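Local structure of digeranylgeranylglycerophospholipid reductase (Sulfolobus acidocaldarius, 4OPC) at residues 339-342 with 343-347; 419-422 with 423-427; 329-332 with 333-337. The protein reduces, with FAD as cofactor, the double bonds of the geranylgeranyl chains of archaeal phospholipid precursors, yielding saturated archaeol membrane lipids. All coordinates share one frame; numbering follows the deposited sequence.

Contact 1 of 3, residues 339-342 with 343-347. With PGT ((1S)-2-{[{[(2R)-2,3-dihydroxypropyl]oxy}(hydroxy)phosphoryl]oxy}-1-[(palmitoyloxy)methyl]ethyl stearate), chain C.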
# COMPACT_ATOMS: atom_id res chain seq x y z
N ASN A 339 3.36 12.37 -8.61
CA ASN A 339 2.21 12.93 -9.33
C ASN A 339 0.99 12.00 -9.31
O ASN A 339 -0.14 12.45 -9.15
CB ASN A 339 2.58 13.26 -10.77
CG ASN A 339 3.48 14.48 -10.88
OD1 ASN A 339 3.57 15.28 -9.96
ND2 ASN A 339 4.14 14.62 -12.02
N GLU A 340 1.22 10.70 -9.48
CA GLU A 340 0.11 9.76 -9.62
C GLU A 340 -0.53 9.34 -8.30
O GLU A 340 -1.70 8.97 -8.28
CB GLU A 340 0.55 8.50 -10.38
CG GLU A 340 1.00 8.73 -11.82
CD GLU A 340 -0.13 9.14 -12.76
OE1 GLU A 340 -1.32 9.03 -12.37
OE2 GLU A 340 0.16 9.57 -13.89
N TYR A 341 0.24 9.36 -7.20
CA TYR A 341 -0.26 8.86 -5.92
C TYR A 341 0.48 9.39 -4.70
O TYR A 341 -0.14 9.59 -3.65
CB TYR A 341 -0.21 7.33 -5.90
CG TYR A 341 -1.25 6.68 -5.02
CD1 TYR A 341 -2.52 6.40 -5.50
CD2 TYR A 341 -0.96 6.34 -3.70
CE1 TYR A 341 -3.48 5.80 -4.70
CE2 TYR A 341 -1.91 5.74 -2.89
CZ TYR A 341 -3.17 5.47 -3.40
OH TYR A 341 -4.13 4.87 -2.61
N GLY A 342 1.79 9.62 -4.81
CA GLY A 342 2.60 9.91 -3.64
C GLY A 342 2.30 11.21 -2.91
O GLY A 342 2.37 11.26 -1.68
N ALA A 343 1.95 12.26 -3.64
CA ALA A 343 1.62 13.54 -3.01
C ALA A 343 0.36 13.39 -2.18
O ALA A 343 0.27 13.87 -1.04
CB ALA A 343 1.45 14.63 -4.06
N LYS A 344 -0.63 12.71 -2.75
CA LYS A 344 -1.84 12.36 -2.01
C LYS A 344 -1.52 11.55 -0.76
O LYS A 344 -2.08 11.80 0.32
CB LYS A 344 -2.79 11.57 -2.89
CG LYS A 344 -3.78 10.74 -2.10
CD LYS A 344 -4.80 10.13 -2.97
CE LYS A 344 -4.18 9.19 -3.97
NZ LYS A 344 -5.28 8.64 -4.77
N GLN A 345 -0.63 10.57 -0.88
CA GLN A 345 -0.22 9.77 0.26
C GLN A 345 0.33 10.62 1.37
O GLN A 345 0.05 10.37 2.54
CB GLN A 345 0.90 8.82 -0.14
CG GLN A 345 0.50 7.45 -0.48
CD GLN A 345 1.72 6.60 -0.79
OE1 GLN A 345 2.17 6.57 -1.91
NE2 GLN A 345 2.28 5.96 0.23
N ALA A 346 1.16 11.60 1.02
CA ALA A 346 1.78 12.45 2.03
C ALA A 346 0.73 13.22 2.82
O ALA A 346 0.79 13.30 4.05
CB ALA A 346 2.76 13.42 1.38
N SER A 347 -0.24 13.79 2.12
CA SER A 347 -1.36 14.47 2.75
C SER A 347 -2.11 13.52 3.69
O SER A 347 -2.48 13.89 4.82
CB SER A 347 -2.31 14.98 1.67
OG SER A 347 -3.43 15.65 2.24
C48 PGT C . -6.24 4.33 10.19
C47 PGT C . -4.92 4.15 9.47
C46 PGT C . -4.62 2.67 9.34
C45 PGT C . -5.77 1.97 8.64
C44 PGT C . -5.30 0.72 7.94
C43 PGT C . -5.74 -0.51 8.72
C42 PGT C . -5.11 -1.73 8.08
C41 PGT C . -5.71 -1.90 6.71
C40 PGT C . -5.67 -3.35 6.30
C39 PGT C . -6.83 -3.59 5.37
C38 PGT C . -6.74 -2.64 4.20
C37 PGT C . -8.00 -2.76 3.37
C36 PGT C . -7.84 -1.89 2.15
C35 PGT C . -9.17 -1.70 1.46
C34 PGT C . -8.95 -0.87 0.21
C33 PGT C . -10.26 -0.37 -0.36
C32 PGT C . -10.23 -0.36 -1.87
C31 PGT C . -9.51 0.85 -2.44
O31 PGT C . -8.60 0.66 -3.23
O2 PGT C . -9.85 2.18 -2.07
C2 PGT C . -10.65 2.91 -2.97
C1 PGT C . -9.86 3.53 -4.11
O3P PGT C . -8.54 3.05 -4.31
P PGT C . -7.34 4.07 -4.13
O1P PGT C . -7.71 4.89 -2.91
O2P PGT C . -6.02 3.36 -3.91
O4P PGT C . -7.17 5.05 -5.37
C4 PGT C . -8.17 5.22 -6.36
C5 PGT C . -7.79 6.30 -7.34
O5 PGT C . -7.74 5.76 -8.64
C6 PGT C . -6.44 6.87 -6.97
O6 PGT C . -5.45 6.46 -7.89
C3 PGT C . -11.31 4.11 -2.30
O3 PGT C . -12.25 3.75 -1.31
C11 PGT C . -12.29 4.67 -0.25
O11 PGT C . -12.29 5.86 -0.48
C12 PGT C . -12.31 4.18 1.18
C13 PGT C . -12.81 5.26 2.11
C14 PGT C . -12.80 4.74 3.53
C15 PGT C . -11.55 5.20 4.25
C16 PGT C . -11.61 4.79 5.71
C17 PGT C . -11.31 6.01 6.56
C18 PGT C . -11.65 5.73 8.01
C19 PGT C . -11.64 7.03 8.79
C20 PGT C . -12.82 7.90 8.41
C21 PGT C . -13.65 8.20 9.64
C22 PGT C . -14.29 9.57 9.53
C23 PGT C . -14.57 10.09 10.93
C24 PGT C . -14.95 11.56 10.87
C25 PGT C . -14.06 12.35 11.81
C26 PGT C . -13.41 13.49 11.05
O HOH W 1 -0.64 12.30 -5.70
O HOH W 2 -6.56 7.07 -2.84
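Gln-345 N bonds to Tyr-341 O at 3.0 Å and Ala-346 N to Gly-342 O at 3.0 Å, so this part of helix 332-357 keeps its i to i+4 ladder as it leaves a wider, pi-type turn at 339-342. A water marks that turn: it accepts from Lys-344 N at 3.0 Å and gives a weak bond to Asn-339 O. The Tyr-341 ring carries the side-chain contact. Lys-344 runs out extended and then bends at its third torsion (chi3 62°), which lays CE over one ring face, 3.7 Å from the centroid of Tyr-341, a CH-pi contact 19° off the ring normal. Its ammonium, past the ring rim, bonds to Glu-382 O and also to a second water, Lys-344 NZ standing 2.8 Å from it. Gln-345 comes to the edge instead, its chain at about a right angle to the tyrosine, with OE1 3.6 Å from Tyr-341 CD2. The amide is fixed from outside, OE1 by Tyr-337 OH and NE2 by Phe-292 O. At the far end of the ring, Tyr-341 OH donates to PGT O2P at 2.7 Å and is also bonded to Asn-295 ND2; the second water lies beside this hydroxyl and PGT O1P. Tyr-341 thus holds the phosphate, and with His-56 and His-298, which also bond to the lipid, it probably lines the head-group end of the phospholipid pocket.

Contact 2 of 3, residues 419-422 with 423-427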
# COMPACT_ATOMS: atom_id res chain seq x y z
N LYS A 419 -0.21 21.97 3.29
CA LYS A 419 1.21 22.31 3.32
C LYS A 419 2.09 21.16 2.84
O LYS A 419 3.00 21.36 2.02
CB LYS A 419 1.63 22.71 4.74
CG LYS A 419 3.11 23.02 4.84
CD LYS A 419 3.43 23.91 6.03
CE LYS A 419 4.88 24.39 5.96
NZ LYS A 419 5.23 25.28 7.10
N ILE A 420 1.85 19.96 3.33
CA ILE A 420 2.65 18.83 2.90
C ILE A 420 2.36 18.49 1.43
O ILE A 420 3.28 18.16 0.68
CB ILE A 420 2.53 17.62 3.86
CG1 ILE A 420 3.76 16.71 3.73
CG2 ILE A 420 1.24 16.86 3.63
CD1 ILE A 420 3.78 15.58 4.76
N LYS A 421 1.11 18.64 1.00
CA LYS A 421 0.77 18.34 -0.39
C LYS A 421 1.56 19.26 -1.32
O LYS A 421 2.12 18.81 -2.33
CB LYS A 421 -0.73 18.48 -0.65
CG LYS A 421 -1.16 17.92 -2.01
CD LYS A 421 -2.07 16.71 -1.84
CE LYS A 421 -2.66 16.28 -3.17
NZ LYS A 421 -3.55 17.32 -3.75
N GLU A 422 1.62 20.54 -0.96
CA GLU A 422 2.38 21.53 -1.71
C GLU A 422 3.87 21.21 -1.77
O GLU A 422 4.51 21.40 -2.80
CB GLU A 422 2.14 22.94 -1.15
CG GLU A 422 0.73 23.45 -1.38
CD GLU A 422 0.48 24.79 -0.73
OE1 GLU A 422 1.38 25.29 -0.01
OE2 GLU A 422 -0.62 25.36 -0.93
N LEU A 423 4.44 20.75 -0.66
CA LEU A 423 5.84 20.33 -0.65
C LEU A 423 6.04 19.20 -1.65
O LEU A 423 7.04 19.17 -2.37
CB LEU A 423 6.29 19.86 0.73
CG LEU A 423 6.82 20.94 1.68
CD1 LEU A 423 7.08 20.35 3.05
CD2 LEU A 423 8.09 21.55 1.11
N TYR A 424 5.10 18.25 -1.68
CA TYR A 424 5.21 17.14 -2.62
C TYR A 424 4.98 17.54 -4.07
O TYR A 424 5.60 16.98 -4.97
CB TYR A 424 4.32 15.96 -2.20
CG TYR A 424 4.99 15.11 -1.17
CD1 TYR A 424 5.19 15.58 0.13
CD2 TYR A 424 5.49 13.86 -1.50
CE1 TYR A 424 5.83 14.81 1.07
CE2 TYR A 424 6.14 13.08 -0.56
CZ TYR A 424 6.30 13.56 0.73
OH TYR A 424 6.95 12.78 1.66
N LEU A 425 4.10 18.52 -4.30
CA LEU A 425 3.92 19.06 -5.65
C LEU A 425 5.18 19.80 -6.12
O LEU A 425 5.37 20.03 -7.31
CB LEU A 425 2.69 19.97 -5.71
CG LEU A 425 1.37 19.24 -5.41
CD1 LEU A 425 0.17 20.17 -5.55
CD2 LEU A 425 1.21 18.02 -6.31
N ASN A 426 6.05 20.14 -5.17
CA ASN A 426 7.35 20.72 -5.48
C ASN A 426 8.48 19.74 -5.18
O ASN A 426 9.55 20.13 -4.70
CB ASN A 426 7.56 22.03 -4.72
CG ASN A 426 6.62 23.12 -5.18
OD1 ASN A 426 6.76 23.65 -6.28
ND2 ASN A 426 5.65 23.46 -4.34
N TYR A 427 8.24 18.46 -5.45
CA TYR A 427 9.24 17.43 -5.27
C TYR A 427 10.53 17.81 -6.01
O TYR A 427 10.47 18.33 -7.12
CB TYR A 427 8.70 16.08 -5.77
CG TYR A 427 9.63 14.94 -5.42
CD1 TYR A 427 9.51 14.28 -4.20
CD2 TYR A 427 10.66 14.57 -6.28
CE1 TYR A 427 10.38 13.26 -3.85
CE2 TYR A 427 11.54 13.57 -5.94
CZ TYR A 427 11.39 12.91 -4.73
OH TYR A 427 12.27 11.91 -4.41
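Tyr-424 brings the edge of its ring against Ile-420 one helical turn back: the carbonyl oxygen Ile-420 O lies near the ring plane, 3.3 Å from Tyr-424 CD1. Over one face of the ring lies Ala-346 CB of helix 332-357, and Trp-437 meets the ring in an edge-to-face pair. Ile-420 and Tyr-424 lie side by side and point the same way, with Ile-420 CG1 3.9 Å from Tyr-424 CE1. CG1 takes its place there by standing opposite the backbone N (chi1 -157°). A second flat group, the Asn-426 amide, turns back over the last turn. Asn-426 ND2 donates to Glu-422 O at 2.8 Å, from above the carbonyl plane and well bent, the N-H...O angle being 133°. Asn-426 N makes a weak bond to the same oxygen, so main chain and side chain together hold one of the last carbonyls of the helix. One residue on from Tyr-424, Leu-425 CG sits 3.2 Å from Lys-421 O, the carbonyl that also takes a bond from Leu-425 N at 2.8 Å. Lys-421 NZ leaves the helix for a salt bridge with Asp-385, while Glu-422 pairs with Lys-418 one turn back. This last part of helix 410-425 lies between two others, Ile-420 and Tyr-424 facing helix 332-357 while Lys-419 and Leu-423 rest on helix 434-452.

Contact 3 of 3, residues 329-332 with 333-337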
# COMPACT_ATOMS: atom_id res chain seq x y z
N GLY A 329 19.26 9.62 -13.58
CA GLY A 329 18.75 8.93 -14.75
C GLY A 329 17.44 8.20 -14.51
O GLY A 329 16.66 8.00 -15.45
N LEU A 330 17.20 7.81 -13.27
CA LEU A 330 16.00 7.07 -12.90
C LEU A 330 15.00 7.94 -12.14
O LEU A 330 13.96 7.46 -11.70
CB LEU A 330 16.40 5.86 -12.04
CG LEU A 330 17.18 4.77 -12.80
CD1 LEU A 330 17.78 3.77 -11.84
CD2 LEU A 330 16.30 4.06 -13.81
N TRP A 331 15.32 9.23 -12.00
CA TRP A 331 14.57 10.13 -11.12
C TRP A 331 13.11 10.31 -11.52
O TRP A 331 12.28 10.66 -10.68
CB TRP A 331 15.27 11.49 -11.08
CG TRP A 331 15.01 12.28 -9.83
CD1 TRP A 331 14.29 13.44 -9.72
CD2 TRP A 331 15.45 11.96 -8.50
NE1 TRP A 331 14.28 13.86 -8.41
CE2 TRP A 331 14.98 12.97 -7.65
CE3 TRP A 331 16.23 10.92 -7.96
CZ2 TRP A 331 15.24 12.97 -6.27
CZ3 TRP A 331 16.48 10.92 -6.60
CH2 TRP A 331 15.99 11.94 -5.77
N ASP A 332 12.80 10.07 -12.79
CA ASP A 332 11.41 10.15 -13.26
C ASP A 332 10.50 9.20 -12.50
O ASP A 332 9.29 9.40 -12.46
CB ASP A 332 11.32 9.86 -14.75
CG ASP A 332 11.69 11.06 -15.60
OD1 ASP A 332 11.77 12.18 -15.06
OD2 ASP A 332 11.90 10.87 -16.82
N MET A 333 11.08 8.17 -11.91
CA MET A 333 10.31 7.26 -11.05
C MET A 333 9.61 8.08 -9.97
O MET A 333 8.41 7.92 -9.73
CB MET A 333 11.22 6.23 -10.39
CG MET A 333 10.54 5.43 -9.29
SD MET A 333 9.21 4.40 -9.95
CE MET A 333 8.31 4.00 -8.45
N ASN A 334 10.38 8.95 -9.33
CA ASN A 334 9.86 9.78 -8.25
C ASN A 334 8.83 10.77 -8.77
O ASN A 334 7.77 10.93 -8.18
CB ASN A 334 10.99 10.55 -7.58
CG ASN A 334 11.87 9.66 -6.74
OD1 ASN A 334 11.39 8.81 -6.01
ND2 ASN A 334 13.18 9.87 -6.84
N ILE A 335 9.16 11.45 -9.86
CA ILE A 335 8.26 12.45 -10.41
C ILE A 335 6.91 11.83 -10.78
O ILE A 335 5.84 12.34 -10.40
CB ILE A 335 8.85 13.12 -11.65
CG1 ILE A 335 10.24 13.71 -11.35
CG2 ILE A 335 7.89 14.18 -12.19
CD1 ILE A 335 10.27 14.64 -10.16
N CYS A 336 6.96 10.71 -11.50
CA CYS A 336 5.75 9.99 -11.92
C CYS A 336 4.96 9.53 -10.71
O CYS A 336 3.75 9.79 -10.61
CB CYS A 336 6.14 8.78 -12.79
SG CYS A 336 4.81 7.56 -13.20
N TYR A 337 5.62 8.86 -9.76
CA TYR A 337 4.88 8.30 -8.63
C TYR A 337 4.28 9.36 -7.72
O TYR A 337 3.13 9.22 -7.29
CB TYR A 337 5.71 7.30 -7.81
CG TYR A 337 4.84 6.65 -6.79
CD1 TYR A 337 3.96 5.63 -7.15
CD2 TYR A 337 4.80 7.11 -5.48
CE1 TYR A 337 3.10 5.07 -6.22
CE2 TYR A 337 3.94 6.55 -4.55
CZ TYR A 337 3.09 5.53 -4.93
OH TYR A 337 2.22 4.97 -4.04
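Trp-331 and Asn-334 meet ring to amide where helix 327-330 gives way to helix 332-357. The amide nitrogen Asn-334 ND2 sits over one face of the indole, above the middle of the six-membered ring and off-centre only for the indole as a whole; its closest ring atom is Trp-331 CE3 at 3.4 Å. Ring and amide planes stand 79° apart, so the amide stands on end over the ring instead of stacking flat on it. The tryptophan's CG lies trans to the main-chain nitrogen (chi1 -154°), which carries the indole over to the side where Asn-334 emerges. Both polar ends have partners elsewhere. Asn-334 OD1 accepts from Met-279 N and ND2 bonds to Thr-278 OG1, while Trp-331 NE1 donates to Pro-428 O; these bonds fix the rotation of both flat groups. Ile-335 CD1 adds a looser apolar touch, 4.2 Å from Trp-331 CD1. Asp-332 contributes mainly through its backbone: its carbonyl takes a straight bond from Cys-336 N (2.8 Å, N-H...O 167°), with Cys-336 CB packed 3.2 Å from that same Asp-332 O. At the junction itself, Met-333 N bonds to Leu-330 O at 3.0 Å, an i to i+3 turn, and Trp-331 O receives weak bonds from Asn-334 N and Ile-335 N. The start of helix 332-357 is tied to helix 302-322 by the Cys-311 to Cys-336 disulfide, with Met-333 lying on that helix and on strand 284-286, and Leu-330 reaching strands 280-281 and 284-286.

Contacts 3 and 1 follow each other on helix 332-357, their centres 14 Å apart, and Tyr-337 joins them through its backbone: Tyr-337 O lies 2.9 Å from Gly-342 N, a probable hydrogen bond. Contact 2 packs against contact 1 also through Tyr-424 CB, 3.7 Å from Ala-343 CB. It also reaches contact 3, where Tyr-427 OH comes within 3.3 Å of Asn-334 CG. The lipid phosphate is touched from contact 1, whose Tyr-341 side chain is also about 8 Å from the reduced flavin. Lys-421 of contact 2 and Cys-336 of contact 3 have side chains about 11 Å and 12 Å from the lipid.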